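Local coordinates for putative transcriptional regulator (Salmonella typhimurium, PDB 1YYV), which probably binds DNA as a transcriptional regulator of the HxlR family, with a winged helix-turn-helix fold, though its specific function is not established, at residues Trp36-Leu41 with Ser69-Leu73; Arg50-Leu54 with Leu66-Leu70. All coordinates share one frame. Where two conformers were deposited one is given. Residue numbers count along the deposited sequence, not the author numbering.

Interaction 1 (Trp36-Leu41 with Ser69-Leu73)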
ATOM      1  N   TRP A  36      -3.731  -6.397   6.784  1.00 50.02           N
ATOM      2  CA  TRP A  36      -3.009  -6.913   7.942  1.00 49.04           C
ATOM      3  C   TRP A  36      -1.526  -6.570   7.916  1.00 48.18           C
ATOM      4  O   TRP A  36      -0.947  -6.312   8.968  1.00 48.01           O
ATOM      5  CB  TRP A  36      -3.271  -8.411   8.153  1.00 49.51           C
ATOM      6  CG  TRP A  36      -4.773  -8.746   8.070  1.00 50.40           C
ATOM      7  CD1 TRP A  36      -5.370  -9.660   7.234  1.00 48.94           C
ATOM      8  CD2 TRP A  36      -5.843  -8.137   8.827  1.00 49.88           C
ATOM      9  NE1 TRP A  36      -6.723  -9.662   7.436  1.00 49.77           N
ATOM     10  CE2 TRP A  36      -7.047  -8.741   8.402  1.00 50.64           C
ATOM     11  CE3 TRP A  36      -5.898  -7.147   9.830  1.00 50.51           C
ATOM     12  CZ2 TRP A  36      -8.305  -8.387   8.943  1.00 49.81           C
ATOM     13  CZ3 TRP A  36      -7.143  -6.802  10.373  1.00 49.36           C
ATOM     14  CH2 TRP A  36      -8.327  -7.416   9.917  1.00 49.36           C
ATOM     15  N   GLY A  37      -0.920  -6.490   6.726  1.00 46.77           N
ATOM     16  CA  GLY A  37       0.505  -6.113   6.633  1.00 44.62           C
ATOM     17  C   GLY A  37       0.795  -4.723   7.161  1.00 43.89           C
ATOM     18  O   GLY A  37       1.807  -4.510   7.839  1.00 43.68           O
ATOM     19  N   VAL A  38      -0.090  -3.774   6.860  1.00 43.36           N
ATOM     20  CA  VAL A  38       0.059  -2.402   7.327  1.00 43.89           C
ATOM     21  C   VAL A  38       0.021  -2.345   8.870  1.00 44.11           C
ATOM     22  O   VAL A  38       0.781  -1.632   9.498  1.00 45.27           O
ATOM     23  CB  VAL A  38      -1.077  -1.453   6.800  1.00 44.57           C
ATOM     24  CG1 VAL A  38      -0.948  -0.050   7.435  1.00 44.35           C
ATOM     25  CG2 VAL A  38      -1.061  -1.307   5.278  1.00 43.44           C
ATOM     26  N   LEU A  39      -0.907  -3.074   9.459  1.00 43.71           N
ATOM     27  CA  LEU A  39      -1.156  -3.019  10.874  1.00 43.45           C
ATOM     28  C   LEU A  39      -0.010  -3.677  11.600  1.00 42.92           C
ATOM     29  O   LEU A  39       0.460  -3.145  12.589  1.00 43.22           O
ATOM     30  CB  LEU A  39      -2.483  -3.724  11.208  1.00 44.02           C
ATOM     31  CG  LEU A  39      -3.744  -3.119  10.585  1.00 43.62           C
ATOM     32  CD1 LEU A  39      -4.995  -3.798  11.158  1.00 44.34           C
ATOM     33  CD2 LEU A  39      -3.756  -1.608  10.835  1.00 44.43           C
ATOM     34  N   ILE A  40       0.452  -4.821  11.094  1.00 42.74           N
ATOM     35  CA  ILE A  40       1.671  -5.437  11.607  1.00 42.81           C
ATOM     36  C   ILE A  40       2.851  -4.481  11.573  1.00 42.94           C
ATOM     37  O   ILE A  40       3.543  -4.312  12.573  1.00 45.26           O
ATOM     38  CB  ILE A  40       2.050  -6.729  10.849  1.00 43.08           C
ATOM     39  CG1 ILE A  40       0.971  -7.797  11.045  1.00 41.03           C
ATOM     40  CG2 ILE A  40       3.494  -7.179  11.256  1.00 39.10           C
ATOM     41  CD1 ILE A  40       1.027  -8.891  10.036  1.00 38.73           C
ATOM     42  N   LEU A  41       3.077  -3.840  10.442  1.00 42.85           N
ATOM     43  CA  LEU A  41       4.223  -2.951  10.295  1.00 42.59           C
ATOM     44  C   LEU A  41       4.149  -1.689  11.141  1.00 42.93           C
ATOM     45  O   LEU A  41       5.188  -1.154  11.552  1.00 43.15           O
ATOM     46  CB  LEU A  41       4.439  -2.584   8.819  1.00 41.83           C
ATOM     47  CG  LEU A  41       4.988  -3.707   7.949  1.00 40.72           C
ATOM     48  CD1 LEU A  41       5.025  -3.258   6.517  1.00 39.09           C
ATOM     49  CD2 LEU A  41       6.406  -4.231   8.390  1.00 37.92           C
ATOM     50  N   SER A  69       0.119 -13.231   6.678  1.00 40.14           N
ATOM     51  CA  SER A  69       0.869 -11.956   6.578  1.00 40.82           C
ATOM     52  C   SER A  69       2.220 -12.002   7.261  1.00 40.42           C
ATOM     53  O   SER A  69       3.225 -11.567   6.694  1.00 40.55           O
ATOM     54  CB  SER A  69       0.094 -10.732   7.114  1.00 40.44           C
ATOM     55  OG  SER A  69      -1.296 -10.870   6.899  1.00 44.69           O
ATOM     56  N   LEU A  70       2.261 -12.544   8.475  1.00 40.14           N
ATOM     57  CA  LEU A  70       3.505 -12.566   9.237  1.00 38.69           C
ATOM     58  C   LEU A  70       4.542 -13.339   8.476  1.00 39.44           C
ATOM     59  O   LEU A  70       5.712 -12.948   8.434  1.00 40.33           O
ATOM     60  CB  LEU A  70       3.293 -13.180  10.641  1.00 38.47           C
ATOM     61  CG  LEU A  70       2.720 -12.213  11.688  1.00 35.08           C
ATOM     62  CD1 LEU A  70       2.181 -12.971  12.849  1.00 31.62           C
ATOM     63  CD2 LEU A  70       3.800 -11.195  12.127  1.00 31.19           C
ATOM     64  N   GLN A  71       4.117 -14.446   7.885  1.00 40.17           N
ATOM     65  CA  GLN A  71       4.998 -15.245   7.053  1.00 41.58           C
ATOM     66  C   GLN A  71       5.515 -14.564   5.752  1.00 40.98           C
ATOM     67  O   GLN A  71       6.699 -14.677   5.432  1.00 40.31           O
ATOM     68  CB  GLN A  71       4.335 -16.574   6.691  1.00 41.94           C
ATOM     69  CG  GLN A  71       5.211 -17.374   5.720  1.00 47.17           C
ATOM     70  CD  GLN A  71       5.156 -18.833   5.997  1.00 56.35           C
ATOM     71  OE1 GLN A  71       4.359 -19.565   5.384  1.00 58.70           O
ATOM     72  NE2 GLN A  71       5.983 -19.291   6.959  1.00 59.25           N
ATOM     73  N   ALA A  72       4.627 -13.907   5.006  1.00 40.70           N
ATOM     74  CA  ALA A  72       5.030 -13.158   3.809  1.00 41.28           C
ATOM     75  C   ALA A  72       6.007 -12.024   4.161  1.00 41.89           C
ATOM     76  O   ALA A  72       6.971 -11.789   3.447  1.00 42.43           O
ATOM     77  CB  ALA A  72       3.803 -12.628   3.031  1.00 40.68           C
ATOM     78  N   LEU A  73       5.781 -11.357   5.286  1.00 42.83           N
ATOM     79  CA  LEU A  73       6.662 -10.282   5.728  1.00 43.00           C
ATOM     80  C   LEU A  73       8.008 -10.773   6.220  1.00 44.42           C
ATOM     81  O   LEU A  73       9.015 -10.083   6.030  1.00 44.44           O
ATOM     82  CB  LEU A  73       5.978  -9.405   6.790  1.00 42.06           C
ATOM     83  CG  LEU A  73       4.746  -8.577   6.358  1.00 40.80           C
ATOM     84  CD1 LEU A  73       4.037  -7.883   7.558  1.00 37.97           C
ATOM     85  CD2 LEU A  73       5.122  -7.532   5.312  1.00 38.97           C
TER

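Interaction 2 (Arg50-Leu54 with Leu66-Leu70)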
ATOM      1  N   ARG A  50       4.374 -10.447  20.607  1.00 48.18           N
ATOM      2  CA  ARG A  50       4.076 -11.866  20.438  1.00 47.47           C
ATOM      3  C   ARG A  50       2.920 -11.952  19.475  1.00 48.35           C
ATOM      4  O   ARG A  50       2.192 -10.961  19.265  1.00 48.58           O
ATOM      5  CB  ARG A  50       3.748 -12.519  21.788  0.51 47.99           C
ATOM      6  CG  ARG A  50       4.766 -12.149  22.867  0.51 46.72           C
ATOM      7  CD  ARG A  50       4.783 -13.069  24.056  0.51 44.66           C
ATOM      8  NE  ARG A  50       3.909 -12.581  25.115  0.51 43.05           N
ATOM      9  CZ  ARG A  50       4.104 -12.759  26.418  0.51 39.38           C
ATOM     10  NH1 ARG A  50       5.168 -13.405  26.877  0.51 37.80           N
ATOM     11  NH2 ARG A  50       3.215 -12.273  27.263  0.51 38.15           N
ATOM     12  N   PHE A  51       2.744 -13.126  18.863  1.00 48.37           N
ATOM     13  CA  PHE A  51       1.591 -13.370  18.003  1.00 48.12           C
ATOM     14  C   PHE A  51       0.290 -12.905  18.638  1.00 48.23           C
ATOM     15  O   PHE A  51      -0.538 -12.319  17.954  1.00 49.36           O
ATOM     16  CB  PHE A  51       1.500 -14.849  17.626  1.00 47.75           C
ATOM     17  CG  PHE A  51       0.480 -15.149  16.548  1.00 48.26           C
ATOM     18  CD1 PHE A  51       0.874 -15.249  15.215  1.00 47.76           C
ATOM     19  CD2 PHE A  51      -0.871 -15.338  16.864  1.00 47.28           C
ATOM     20  CE1 PHE A  51      -0.046 -15.548  14.209  1.00 47.89           C
ATOM     21  CE2 PHE A  51      -1.803 -15.632  15.862  1.00 48.49           C
ATOM     22  CZ  PHE A  51      -1.388 -15.733  14.528  1.00 47.88           C
ATOM     23  N   SER A  52       0.109 -13.167  19.935  1.00 48.88           N
ATOM     24  CA  SER A  52      -1.142 -12.860  20.668  1.00 49.03           C
ATOM     25  C   SER A  52      -1.357 -11.369  20.878  1.00 48.90           C
ATOM     26  O   SER A  52      -2.481 -10.924  20.970  1.00 48.63           O
ATOM     27  CB  SER A  52      -1.221 -13.616  22.032  1.00 49.52           C
ATOM     28  OG  SER A  52      -0.239 -13.147  22.974  1.00 50.33           O
ATOM     29  N   ASP A  53      -0.271 -10.610  20.960  1.00 50.09           N
ATOM     30  CA  ASP A  53      -0.309  -9.149  21.036  1.00 51.57           C
ATOM     31  C   ASP A  53      -0.773  -8.485  19.706  1.00 52.85           C
ATOM     32  O   ASP A  53      -1.591  -7.552  19.722  1.00 53.41           O
ATOM     33  CB  ASP A  53       1.076  -8.620  21.429  1.00 51.58           C
ATOM     34  CG  ASP A  53       1.517  -9.067  22.818  1.00 53.45           C
ATOM     35  OD1 ASP A  53       0.685  -9.637  23.580  1.00 53.79           O
ATOM     36  OD2 ASP A  53       2.710  -8.833  23.153  1.00 55.16           O
ATOM     37  N   LEU A  54      -0.253  -8.957  18.569  1.00 53.30           N
ATOM     38  CA  LEU A  54      -0.726  -8.485  17.248  1.00 54.20           C
ATOM     39  C   LEU A  54      -2.191  -8.819  17.072  1.00 55.36           C
ATOM     40  O   LEU A  54      -2.996  -7.948  16.772  1.00 54.94           O
ATOM     41  CB  LEU A  54       0.077  -9.108  16.103  1.00 52.65           C
ATOM     42  CG  LEU A  54       1.560  -8.742  16.124  1.00 52.43           C
ATOM     43  CD1 LEU A  54       2.361  -9.638  15.199  1.00 50.80           C
ATOM     44  CD2 LEU A  54       1.771  -7.248  15.816  1.00 48.29           C
ATOM     45  N   LEU A  66      -3.468 -13.786   9.843  1.00 47.69           N
ATOM     46  CA  LEU A  66      -2.347 -13.173  10.554  1.00 46.18           C
ATOM     47  C   LEU A  66      -1.063 -14.013  10.343  1.00 44.09           C
ATOM     48  O   LEU A  66      -0.037 -13.492   9.953  1.00 43.54           O
ATOM     49  CB  LEU A  66      -2.687 -12.941  12.030  1.00 45.97           C
ATOM     50  CG  LEU A  66      -1.552 -12.370  12.887  1.00 47.38           C
ATOM     51  CD1 LEU A  66      -1.044 -11.030  12.364  1.00 46.25           C
ATOM     52  CD2 LEU A  66      -1.964 -12.274  14.358  1.00 45.08           C
ATOM     53  N   ALA A  67      -1.160 -15.315  10.522  1.00 42.43           N
ATOM     54  CA  ALA A  67      -0.032 -16.193  10.276  1.00 41.86           C
ATOM     55  C   ALA A  67       0.474 -16.001   8.841  1.00 41.09           C
ATOM     56  O   ALA A  67       1.690 -15.997   8.587  1.00 40.96           O
ATOM     57  CB  ALA A  67      -0.397 -17.675  10.562  1.00 40.10           C
ATOM     58  N   GLN A  68      -0.460 -15.788   7.924  1.00 40.62           N
ATOM     59  CA  GLN A  68      -0.123 -15.697   6.528  1.00 41.11           C
ATOM     60  C   GLN A  68       0.598 -14.375   6.172  1.00 40.68           C
ATOM     61  O   GLN A  68       1.619 -14.420   5.486  1.00 40.55           O
ATOM     62  CB  GLN A  68      -1.336 -15.985   5.656  1.00 42.26           C
ATOM     63  CG  GLN A  68      -1.072 -15.556   4.188  1.00 48.52           C
ATOM     64  CD  GLN A  68      -2.252 -15.767   3.278  1.00 54.34           C
ATOM     65  OE1 GLN A  68      -2.815 -16.873   3.200  1.00 55.32           O
ATOM     66  NE2 GLN A  68      -2.624 -14.706   2.552  1.00 58.38           N
ATOM     67  N   SER A  69       0.119 -13.231   6.678  1.00 40.14           N
ATOM     68  CA  SER A  69       0.869 -11.956   6.578  1.00 40.82           C
ATOM     69  C   SER A  69       2.220 -12.002   7.261  1.00 40.42           C
ATOM     70  O   SER A  69       3.225 -11.567   6.694  1.00 40.55           O
ATOM     71  CB  SER A  69       0.094 -10.732   7.114  1.00 40.44           C
ATOM     72  OG  SER A  69      -1.296 -10.870   6.899  1.00 44.69           O
ATOM     73  N   LEU A  70       2.261 -12.544   8.475  1.00 40.14           N
ATOM     74  CA  LEU A  70       3.505 -12.566   9.237  1.00 38.69           C
ATOM     75  C   LEU A  70       4.542 -13.339   8.476  1.00 39.44           C
ATOM     76  O   LEU A  70       5.712 -12.948   8.434  1.00 40.33           O
ATOM     77  CB  LEU A  70       3.293 -13.180  10.641  1.00 38.47           C
ATOM     78  CG  LEU A  70       2.720 -12.213  11.688  1.00 35.08           C
ATOM     79  CD1 LEU A  70       2.181 -12.971  12.849  1.00 31.62           C
ATOM     80  CD2 LEU A  70       3.800 -11.195  12.127  1.00 31.19           C
TER

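Interaction 1 (Trp36-Leu41 with Ser69-Leu73)
Both segments are helical, and their local axes approach to 9.9 Å with N-to-C directions 72° apart (signed crossing angle -72°), a steep crossing. The backbones come nearest where Gly37 CA lies 5.9 Å from Ser69 CA. With no side chain on Gly37 and a small one on Ser69, little bulk stands between the helices here; Gly37 N is 4.4 Å from Ser69 CB. Within the helices, i to i+4 bonds such as Ile40 N to Trp36 O (2.9 Å) and Leu73 N to Ser69 O (2.9 Å) satisfy backbone groups internally.

Ile40 and Leu73, whose CA-to-CB bonds point toward the partner helix, form the apolar centre. Ile40 CG2 meets Leu73 CD1 at 3.8 Å, while Ile40 CD1 reaches Ser69 CB at 3.6 Å and Leu70 CG at 4.1 Å. Leu73 CD1 also lies 4.1 Å from Gly37 O and 4.3 Å from Leu41 CG, so this one methyl fits among three residues of helix 35-43 (Gly37, Ile40 and Leu41). At the Trp36 end, Ser69 OG packs 3.4 Å from Trp36 CB; its polar partner is Met65 O, to which it hydrogen-bonds, four residues back and just before helix 66-76. The end of the Trp36 side chain leads away from 69-73, and the residue packs on Arg26 of the second subunit. Val32 of helix 25-33 touches both Leu41 and Leu73, extending the core.

No hydrogen bond joins the segments, and the 266 Å² they bury is mostly aliphatic: cohesion here comes from shape fit and hydrophobic burial, with the serine hydroxyl satisfied locally.

Interaction 2 (Arg50-Leu54 with Leu66-Leu70)
Apolar packing makes up this contact, which buries 253 Å² without a hydrogen bond between the segments. Leu54 approaches through two pairs: its CB is 4.2 Å from Leu66 CD2, and its CD1 is 3.7 Å from Leu70 CD2. Since Leu66 and Leu70 are one turn apart, they present adjacent methyl groups to the same partner helix. Phe51 spans three residues, with CZ 3.5 Å from Leu66 CD2, CE1 4.2 Å from Ala67 CB, and CD1 3.5 Å from Leu70 CD1.

One of these is a CH-pi interaction. Leu66 CD2 sits 3.7 Å from the Phe51 ring centroid and 19° off the ring normal, hence over the face, whereas Ala67 N lies at the ring edge, 3.9 Å from Phe51 CE1.

Within 50-54, Arg50 is at the N-cap position and its N makes a weak 3.4 Å hydrogen bond to Asp53 OD2; outward, the Phe51 backbone bonds to Val91 of strand 90-95.

Counting from helix 35-43, the order helix, strand 49-50, helix 51-55, helix 66-76, strands 79-84 and 90-95 is that of a winged helix-turn-helix, making 66-76 its third and probable recognition helix, as in other members of this fold.

Overall arrangement
Interactions 1 and 2 use successive, overlapping parts of helix 66-76, sharing Ser69 and Leu70, and their centres are 8 Å apart. Leu70 joins them directly: it touches Ile40 in interaction 1 and both Phe51 and Leu54 in interaction 2. A second bridge is packing of Ile40 CD1 on Leu66 CD1 at 3.8 Å. Helices 35-43, 51-55 and 66-76 therefore enclose one continuous apolar core, the tri-helical part of the winged-helix fold. The centre of interaction 1 is about 3 Å from the centre of the chain, that of interaction 2 about 10 Å; the second subunit borders the former and does not touch the latter. Together they pack helix 66-76, the probable recognition helix, against helices 35-43 and 51-55.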